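Local coordinates for protein 4-amino-4-deoxy-L-arabinose transferase or related glycosyltransferases of PMT family (Cupriavidus metallidurans, PDB 5EZM) that probably transfers 4-amino-4-deoxy-L-arabinose from a polyprenyl-phosphate carrier to lipid A at the cell membrane, as a zinc-binding glycosyltransferase of the GT-C fold, at residues Tyr62-Arg67 / Ile78-Leu83; Leu83-Lys88 / Asp508-Gly513. All coordinates share one frame; numbering follows the deposited sequence.

Interaction 1: Tyr62-Arg67 / Ile78-Leu83; sequences YAEISR and IRYNAL
Ile65, on one flank of the helix 58-72, carries most of the contact from the helix side, meeting Ile78, the Arg79 carbonyl and Tyr80, and no hydrogen bond crosses between the two segments. At the start of 78-83, Ile78 brings its CG2 methyl 3.6 Å from Ile65 CG2, the two branched chains crossing obliquely. Next comes the backbone of Arg79, whose O lies 3.6 Å from Ile65 CG1. The Arg79 side chain runs away from residues 62-67, past Glu68 of the same helix; its NH1 bonds Ala82 O at 2.9 Å and also forms a salt bridge with Glu517. Tyr80 follows, with CG anti to the backbone N (chi1 -172°), which lays its ring alongside the helix. Its CD1 is 3.4 Å from Ile65 CG1, the two side chains crossing at about a right angle, while Ile65 CD1 also lies close to Tyr80 CB and CG. Glu64 comes to the ring by its aliphatic part: CG lies near the ring plane, 3.8 Å from Tyr80 CE1 at the edge. The carboxylate of Glu64 is then gripped side-on by Arg67, with NE 2.8 Å from OE1 and NH1 on the syn lone pair of OE2, so the acid's rotation is fixed within the helix. The Tyr80 hydroxyl bonds His491. Asn81 turns its ND2 over one face of the Tyr80 ring, 3.2 Å above the plane and offset toward the rim, and the backbone N of Asn81 and of Ala82 are held by the carboxylate of Glu68. Leu83 closes the turn: Tyr80 N bonds Leu83 O at 2.6 Å and Leu83 N bonds Tyr80 O. This is a tight beta hairpin whose two-residue loop, Asn81-Ala82, is a type I' turn, laid against the helix that precedes it in the chain.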
loop_
_atom_site.group_PDB
_atom_site.type_symbol
_atom_site.label_atom_id
_atom_site.label_comp_id
_atom_site.label_asym_id
_atom_site.label_seq_id
_atom_site.Cartn_x
_atom_site.Cartn_y
_atom_site.Cartn_z
ATOM N N TYR A 62 -8.567 0.724 6.245
ATOM C CA TYR A 62 -9.164 0.038 5.106
ATOM C C TYR A 62 -9.688 -1.339 5.493
ATOM O O TYR A 62 -10.719 -1.779 4.965
ATOM C CB TYR A 62 -8.153 -0.037 3.963
ATOM C CG TYR A 62 -7.726 1.340 3.511
ATOM C CD1 TYR A 62 -8.672 2.316 3.220
ATOM C CD2 TYR A 62 -6.384 1.682 3.421
ATOM C CE1 TYR A 62 -8.296 3.584 2.827
ATOM C CE2 TYR A 62 -5.995 2.953 3.027
ATOM C CZ TYR A 62 -6.957 3.900 2.732
ATOM O OH TYR A 62 -6.580 5.164 2.339
ATOM N N ALA A 63 -9.021 -2.019 6.432
ATOM C CA ALA A 63 -9.539 -3.303 6.894
ATOM C C ALA A 63 -10.891 -3.134 7.573
ATOM O O ALA A 63 -11.789 -3.972 7.408
ATOM C CB ALA A 63 -8.543 -3.968 7.840
ATOM N N GLU A 64 -11.063 -2.043 8.325
ATOM C CA GLU A 64 -12.307 -1.820 9.056
ATOM C C GLU A 64 -13.415 -1.315 8.144
ATOM O O GLU A 64 -14.558 -1.766 8.255
ATOM C CB GLU A 64 -12.085 -0.836 10.204
ATOM C CG GLU A 64 -13.378 -0.348 10.855
ATOM C CD GLU A 64 -14.193 -1.467 11.498
ATOM O OE1 GLU A 64 -13.643 -2.562 11.737
ATOM O OE2 GLU A 64 -15.389 -1.248 11.773
ATOM N N ILE A 65 -13.105 -0.366 7.258
ATOM C CA ILE A 65 -14.082 0.051 6.256
ATOM C C ILE A 65 -14.589 -1.162 5.491
ATOM O O ILE A 65 -15.799 -1.365 5.331
ATOM C CB ILE A 65 -13.470 1.098 5.310
ATOM C CG1 ILE A 65 -13.270 2.424 6.045
ATOM C CG2 ILE A 65 -14.354 1.291 4.095
ATOM C CD1 ILE A 65 -12.518 3.463 5.246
ATOM N N SER A 66 -13.664 -2.006 5.032
ATOM C CA SER A 66 -14.070 -3.207 4.314
ATOM C C SER A 66 -14.890 -4.133 5.201
ATOM O O SER A 66 -15.841 -4.766 4.730
ATOM C CB SER A 66 -12.843 -3.927 3.765
ATOM O OG SER A 66 -12.225 -3.141 2.763
ATOM N N ARG A 67 -14.546 -4.224 6.488
ATOM C CA ARG A 67 -15.352 -5.034 7.395
ATOM C C ARG A 67 -16.786 -4.520 7.463
ATOM O O ARG A 67 -17.742 -5.297 7.372
ATOM C CB ARG A 67 -14.735 -5.058 8.793
ATOM C CG ARG A 67 -15.469 -5.990 9.753
ATOM C CD ARG A 67 -15.064 -5.762 11.201
ATOM N NE ARG A 67 -15.590 -4.506 11.729
ATOM C CZ ARG A 67 -16.814 -4.363 12.223
ATOM N NH1 ARG A 67 -17.210 -3.186 12.688
ATOM N NH2 ARG A 67 -17.645 -5.395 12.250
ATOM N N ILE A 78 -19.688 4.233 1.217
ATOM C CA ILE A 78 -18.568 3.835 2.060
ATOM C C ILE A 78 -18.728 4.442 3.449
ATOM O O ILE A 78 -19.079 5.621 3.598
ATOM C CB ILE A 78 -17.239 4.265 1.414
ATOM C CG1 ILE A 78 -17.079 3.621 0.040
ATOM C CG2 ILE A 78 -16.062 3.905 2.303
ATOM C CD1 ILE A 78 -15.886 4.145 -0.734
ATOM N N ARG A 79 -18.476 3.636 4.478
ATOM C CA ARG A 79 -18.588 4.089 5.856
ATOM C C ARG A 79 -17.383 3.639 6.668
ATOM O O ARG A 79 -16.854 2.541 6.466
ATOM C CB ARG A 79 -19.879 3.582 6.506
ATOM C CG ARG A 79 -21.125 4.266 5.978
ATOM C CD ARG A 79 -22.351 3.942 6.813
ATOM N NE ARG A 79 -23.540 4.590 6.271
ATOM C CZ ARG A 79 -23.976 5.786 6.651
ATOM N NH1 ARG A 79 -23.324 6.464 7.586
ATOM N NH2 ARG A 79 -25.064 6.304 6.098
ATOM N N TYR A 80 -16.949 4.505 7.580
ATOM C CA TYR A 80 -15.839 4.230 8.486
ATOM C C TYR A 80 -16.331 4.527 9.895
ATOM O O TYR A 80 -16.611 5.685 10.229
ATOM C CB TYR A 80 -14.611 5.076 8.131
ATOM C CG TYR A 80 -13.346 4.718 8.886
ATOM C CD1 TYR A 80 -13.112 3.420 9.323
ATOM C CD2 TYR A 80 -12.388 5.683 9.168
ATOM C CE1 TYR A 80 -11.952 3.091 10.012
ATOM C CE2 TYR A 80 -11.227 5.366 9.861
ATOM C CZ TYR A 80 -11.014 4.067 10.282
ATOM O OH TYR A 80 -9.862 3.745 10.972
ATOM N N ASN A 81 -16.446 3.478 10.712
ATOM C CA ASN A 81 -17.042 3.570 12.043
ATOM C C ASN A 81 -18.457 4.143 11.958
ATOM O O ASN A 81 -18.814 5.096 12.656
ATOM C CB ASN A 81 -16.153 4.380 12.987
ATOM C CG ASN A 81 -14.800 3.723 13.202
ATOM O OD1 ASN A 81 -14.656 2.835 14.043
ATOM N ND2 ASN A 81 -13.802 4.148 12.432
ATOM N N ALA A 82 -19.253 3.554 11.064
ATOM C CA ALA A 82 -20.666 3.864 10.886
ATOM C C ALA A 82 -20.869 5.246 10.276
ATOM O O ALA A 82 -22.008 5.663 10.050
ATOM C CB ALA A 82 -21.424 3.749 12.214
ATOM N N LEU A 83 -19.783 5.955 9.982
ATOM C CA LEU A 83 -19.861 7.308 9.452
ATOM C C LEU A 83 -19.403 7.347 8.001
ATOM O O LEU A 83 -18.479 6.631 7.605
ATOM C CB LEU A 83 -19.014 8.276 10.280
ATOM C CG LEU A 83 -19.393 8.406 11.750
ATOM C CD1 LEU A 83 -18.389 9.304 12.445
ATOM C CD2 LEU A 83 -20.805 8.949 11.888
#

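Interaction 2: Leu83-Lys88 / Asp508-Gly513; sequences LKYFEK and DELTFG
No direct hydrogen bond joins the segments; waters link their polar backbone atoms. One water accepts from Lys84 N (2.6 Å) and donates to Gly513 O, and another accepts from Gly513 N with Lys84 O and Glu509 O also close to it. Gly513 CA sits 3.6 Å from Lys84 O, and a CB there would run into that oxygen. A third water lies 2.6 Å from Glu87 OE2 and 2.7 Å from Glu509 O, so this water is a second-shell partner of the zinc ligand Glu87 and links it to the backbone of the C-terminal domain of the aminoarabinose transferase family. Glu87 ligates that zinc together with His268 and His270. Apolar packing flanks the waters. Leu83 CD1 meets Leu510 CB at 4.0 Å, the two leucines crossing at about a right angle, and Phe86 CD2 meets Phe512 CE2 at 4.0 Å. Tyr85, with CG anti to its backbone N (chi1 -171°), brings its ring beside Leu510 CD2 and Glu509, whose OE2 lies 3.6 Å from Tyr85 CE1 and forms a salt bridge with Arg61. An alanine in place of Tyr85 would remove the ring and would probably leave Leu510 and the Glu509 side chain less firmly packed.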
loop_
_atom_site.group_PDB
_atom_site.type_symbol
_atom_site.label_atom_id
_atom_site.label_comp_id
_atom_site.label_asym_id
_atom_site.label_seq_id
_atom_site.Cartn_x
_atom_site.Cartn_y
_atom_site.Cartn_z
ATOM N N LEU A 83 -19.783 5.955 9.982
ATOM C CA LEU A 83 -19.861 7.308 9.452
ATOM C C LEU A 83 -19.403 7.347 8.001
ATOM O O LEU A 83 -18.479 6.631 7.605
ATOM C CB LEU A 83 -19.014 8.276 10.280
ATOM C CG LEU A 83 -19.393 8.406 11.750
ATOM C CD1 LEU A 83 -18.389 9.304 12.445
ATOM C CD2 LEU A 83 -20.805 8.949 11.888
ATOM N N LYS A 84 -20.060 8.202 7.216
ATOM C CA LYS A 84 -19.732 8.340 5.802
ATOM C C LYS A 84 -18.269 8.719 5.628
ATOM O O LYS A 84 -17.767 9.638 6.284
ATOM C CB LYS A 84 -20.626 9.393 5.147
ATOM C CG LYS A 84 -22.094 9.018 5.075
ATOM C CD LYS A 84 -22.892 10.097 4.369
ATOM C CE LYS A 84 -24.342 9.686 4.195
ATOM N NZ LYS A 84 -25.092 10.640 3.327
ATOM N N TYR A 85 -17.586 7.997 4.745
ATOM C CA TYR A 85 -16.177 8.226 4.435
ATOM C C TYR A 85 -16.084 8.398 2.923
ATOM O O TYR A 85 -16.110 7.414 2.179
ATOM C CB TYR A 85 -15.313 7.072 4.929
ATOM C CG TYR A 85 -13.825 7.319 4.835
ATOM C CD1 TYR A 85 -13.195 8.211 5.693
ATOM C CD2 TYR A 85 -13.048 6.649 3.899
ATOM C CE1 TYR A 85 -11.830 8.437 5.615
ATOM C CE2 TYR A 85 -11.682 6.869 3.815
ATOM C CZ TYR A 85 -11.079 7.764 4.676
ATOM O OH TYR A 85 -9.722 7.988 4.599
ATOM N N PHE A 86 -15.988 9.647 2.471
ATOM C CA PHE A 86 -15.957 9.975 1.052
ATOM C C PHE A 86 -14.586 10.478 0.606
ATOM O O PHE A 86 -14.487 11.255 -0.347
ATOM C CB PHE A 86 -17.029 11.011 0.720
ATOM C CG PHE A 86 -18.433 10.512 0.899
ATOM C CD1 PHE A 86 -18.712 9.154 0.870
ATOM C CD2 PHE A 86 -19.479 11.405 1.090
ATOM C CE1 PHE A 86 -20.012 8.691 1.032
ATOM C CE2 PHE A 86 -20.782 10.951 1.249
ATOM C CZ PHE A 86 -21.048 9.592 1.223
ATOM N N GLU A 87 -13.518 10.045 1.279
ATOM C CA GLU A 87 -12.179 10.483 0.910
ATOM C C GLU A 87 -11.506 9.561 -0.105
ATOM O O GLU A 87 -10.466 9.938 -0.654
ATOM C CB GLU A 87 -11.288 10.628 2.165
ATOM C CG GLU A 87 -11.953 11.352 3.357
ATOM C CD GLU A 87 -11.313 12.703 3.749
ATOM O OE1 GLU A 87 -10.319 13.143 3.134
ATOM O OE2 GLU A 87 -11.815 13.344 4.700
ATOM N N LYS A 88 -12.071 8.385 -0.386
ATOM C CA LYS A 88 -11.474 7.420 -1.304
ATOM C C LYS A 88 -12.549 6.691 -2.096
ATOM O O LYS A 88 -13.674 6.516 -1.611
ATOM C CB LYS A 88 -10.618 6.372 -0.569
ATOM C CG LYS A 88 -9.489 6.927 0.281
ATOM C CD LYS A 88 -8.392 7.555 -0.557
ATOM C CE LYS A 88 -7.362 8.219 0.344
ATOM N NZ LYS A 88 -6.277 8.891 -0.417
ATOM N N ASP A 508 -11.583 14.023 13.429
ATOM C CA ASP A 508 -10.435 13.944 12.520
ATOM C C ASP A 508 -10.988 13.766 11.107
ATOM O O ASP A 508 -11.884 14.527 10.709
ATOM C CB ASP A 508 -9.491 12.853 13.018
ATOM C CG ASP A 508 -8.184 12.818 12.257
ATOM O OD1 ASP A 508 -7.325 13.691 12.511
ATOM O OD2 ASP A 508 -8.015 11.917 11.408
ATOM N N GLU A 509 -10.519 12.784 10.334
ATOM C CA GLU A 509 -11.001 12.569 8.974
ATOM C C GLU A 509 -12.458 12.130 8.919
ATOM O O GLU A 509 -13.020 12.046 7.821
ATOM C CB GLU A 509 -10.128 11.531 8.276
ATOM C CG GLU A 509 -10.383 10.114 8.749
ATOM C CD GLU A 509 -9.149 9.242 8.672
ATOM O OE1 GLU A 509 -8.078 9.689 9.137
ATOM O OE2 GLU A 509 -9.247 8.113 8.143
ATOM N N LEU A 510 -13.079 11.835 10.060
ATOM C CA LEU A 510 -14.501 11.528 10.111
ATOM C C LEU A 510 -15.356 12.759 10.378
ATOM O O LEU A 510 -16.589 12.644 10.407
ATOM C CB LEU A 510 -14.773 10.461 11.176
ATOM C CG LEU A 510 -14.319 9.047 10.805
ATOM C CD1 LEU A 510 -14.508 8.088 11.967
ATOM C CD2 LEU A 510 -15.071 8.555 9.579
ATOM N N THR A 511 -14.729 13.927 10.554
ATOM C CA THR A 511 -15.463 15.162 10.822
ATOM C C THR A 511 -16.646 15.332 9.877
ATOM O O THR A 511 -17.785 15.532 10.317
ATOM C CB THR A 511 -14.516 16.360 10.712
ATOM O OG1 THR A 511 -13.712 16.450 11.895
ATOM C CG2 THR A 511 -15.302 17.652 10.525
ATOM N N PHE A 512 -16.394 15.235 8.569
ATOM C CA PHE A 512 -17.463 15.403 7.589
ATOM C C PHE A 512 -18.608 14.440 7.866
ATOM O O PHE A 512 -19.773 14.848 7.959
ATOM C CB PHE A 512 -16.910 15.203 6.178
ATOM C CG PHE A 512 -17.922 15.429 5.097
ATOM C CD1 PHE A 512 -18.188 16.707 4.640
ATOM C CD2 PHE A 512 -18.602 14.364 4.532
ATOM C CE1 PHE A 512 -19.117 16.921 3.641
ATOM C CE2 PHE A 512 -19.534 14.572 3.532
ATOM C CZ PHE A 512 -19.792 15.852 3.085
ATOM N N GLY A 513 -18.288 13.154 8.037
ATOM C CA GLY A 513 -19.327 12.189 8.347
ATOM C C GLY A 513 -20.049 12.523 9.636
ATOM O O GLY A 513 -21.266 12.352 9.743
HETATM O O HOH W 1 -16.086 12.111 7.398
HETATM O O HOH W 2 -21.847 9.930 8.103
HETATM O O HOH W 3 -14.157 12.591 5.403
#

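In the fold
The two interactions are in series along the chain, share Leu83 and have centres about 10 Å apart. Strands 79-80 and 83-84 are the two arms of one hairpin, so interaction 1 packs it on helix 58-72 and interaction 2 packs its outgoing arm on 508-513. Ile78 O probably accepts a hydrogen bond from Tyr85 N at 3.0 Å, Ile65 CD1 touches Tyr85 CD2 at 3.5 Å, and Leu510 CD2 lies 3.3 Å from Tyr80 O. The zinc site lies at the far end of interaction 2, at Glu87. The side chain of Ile65 is about 8 Å from that of Glu87, so interaction 1 lies near the zinc site but does not reach it.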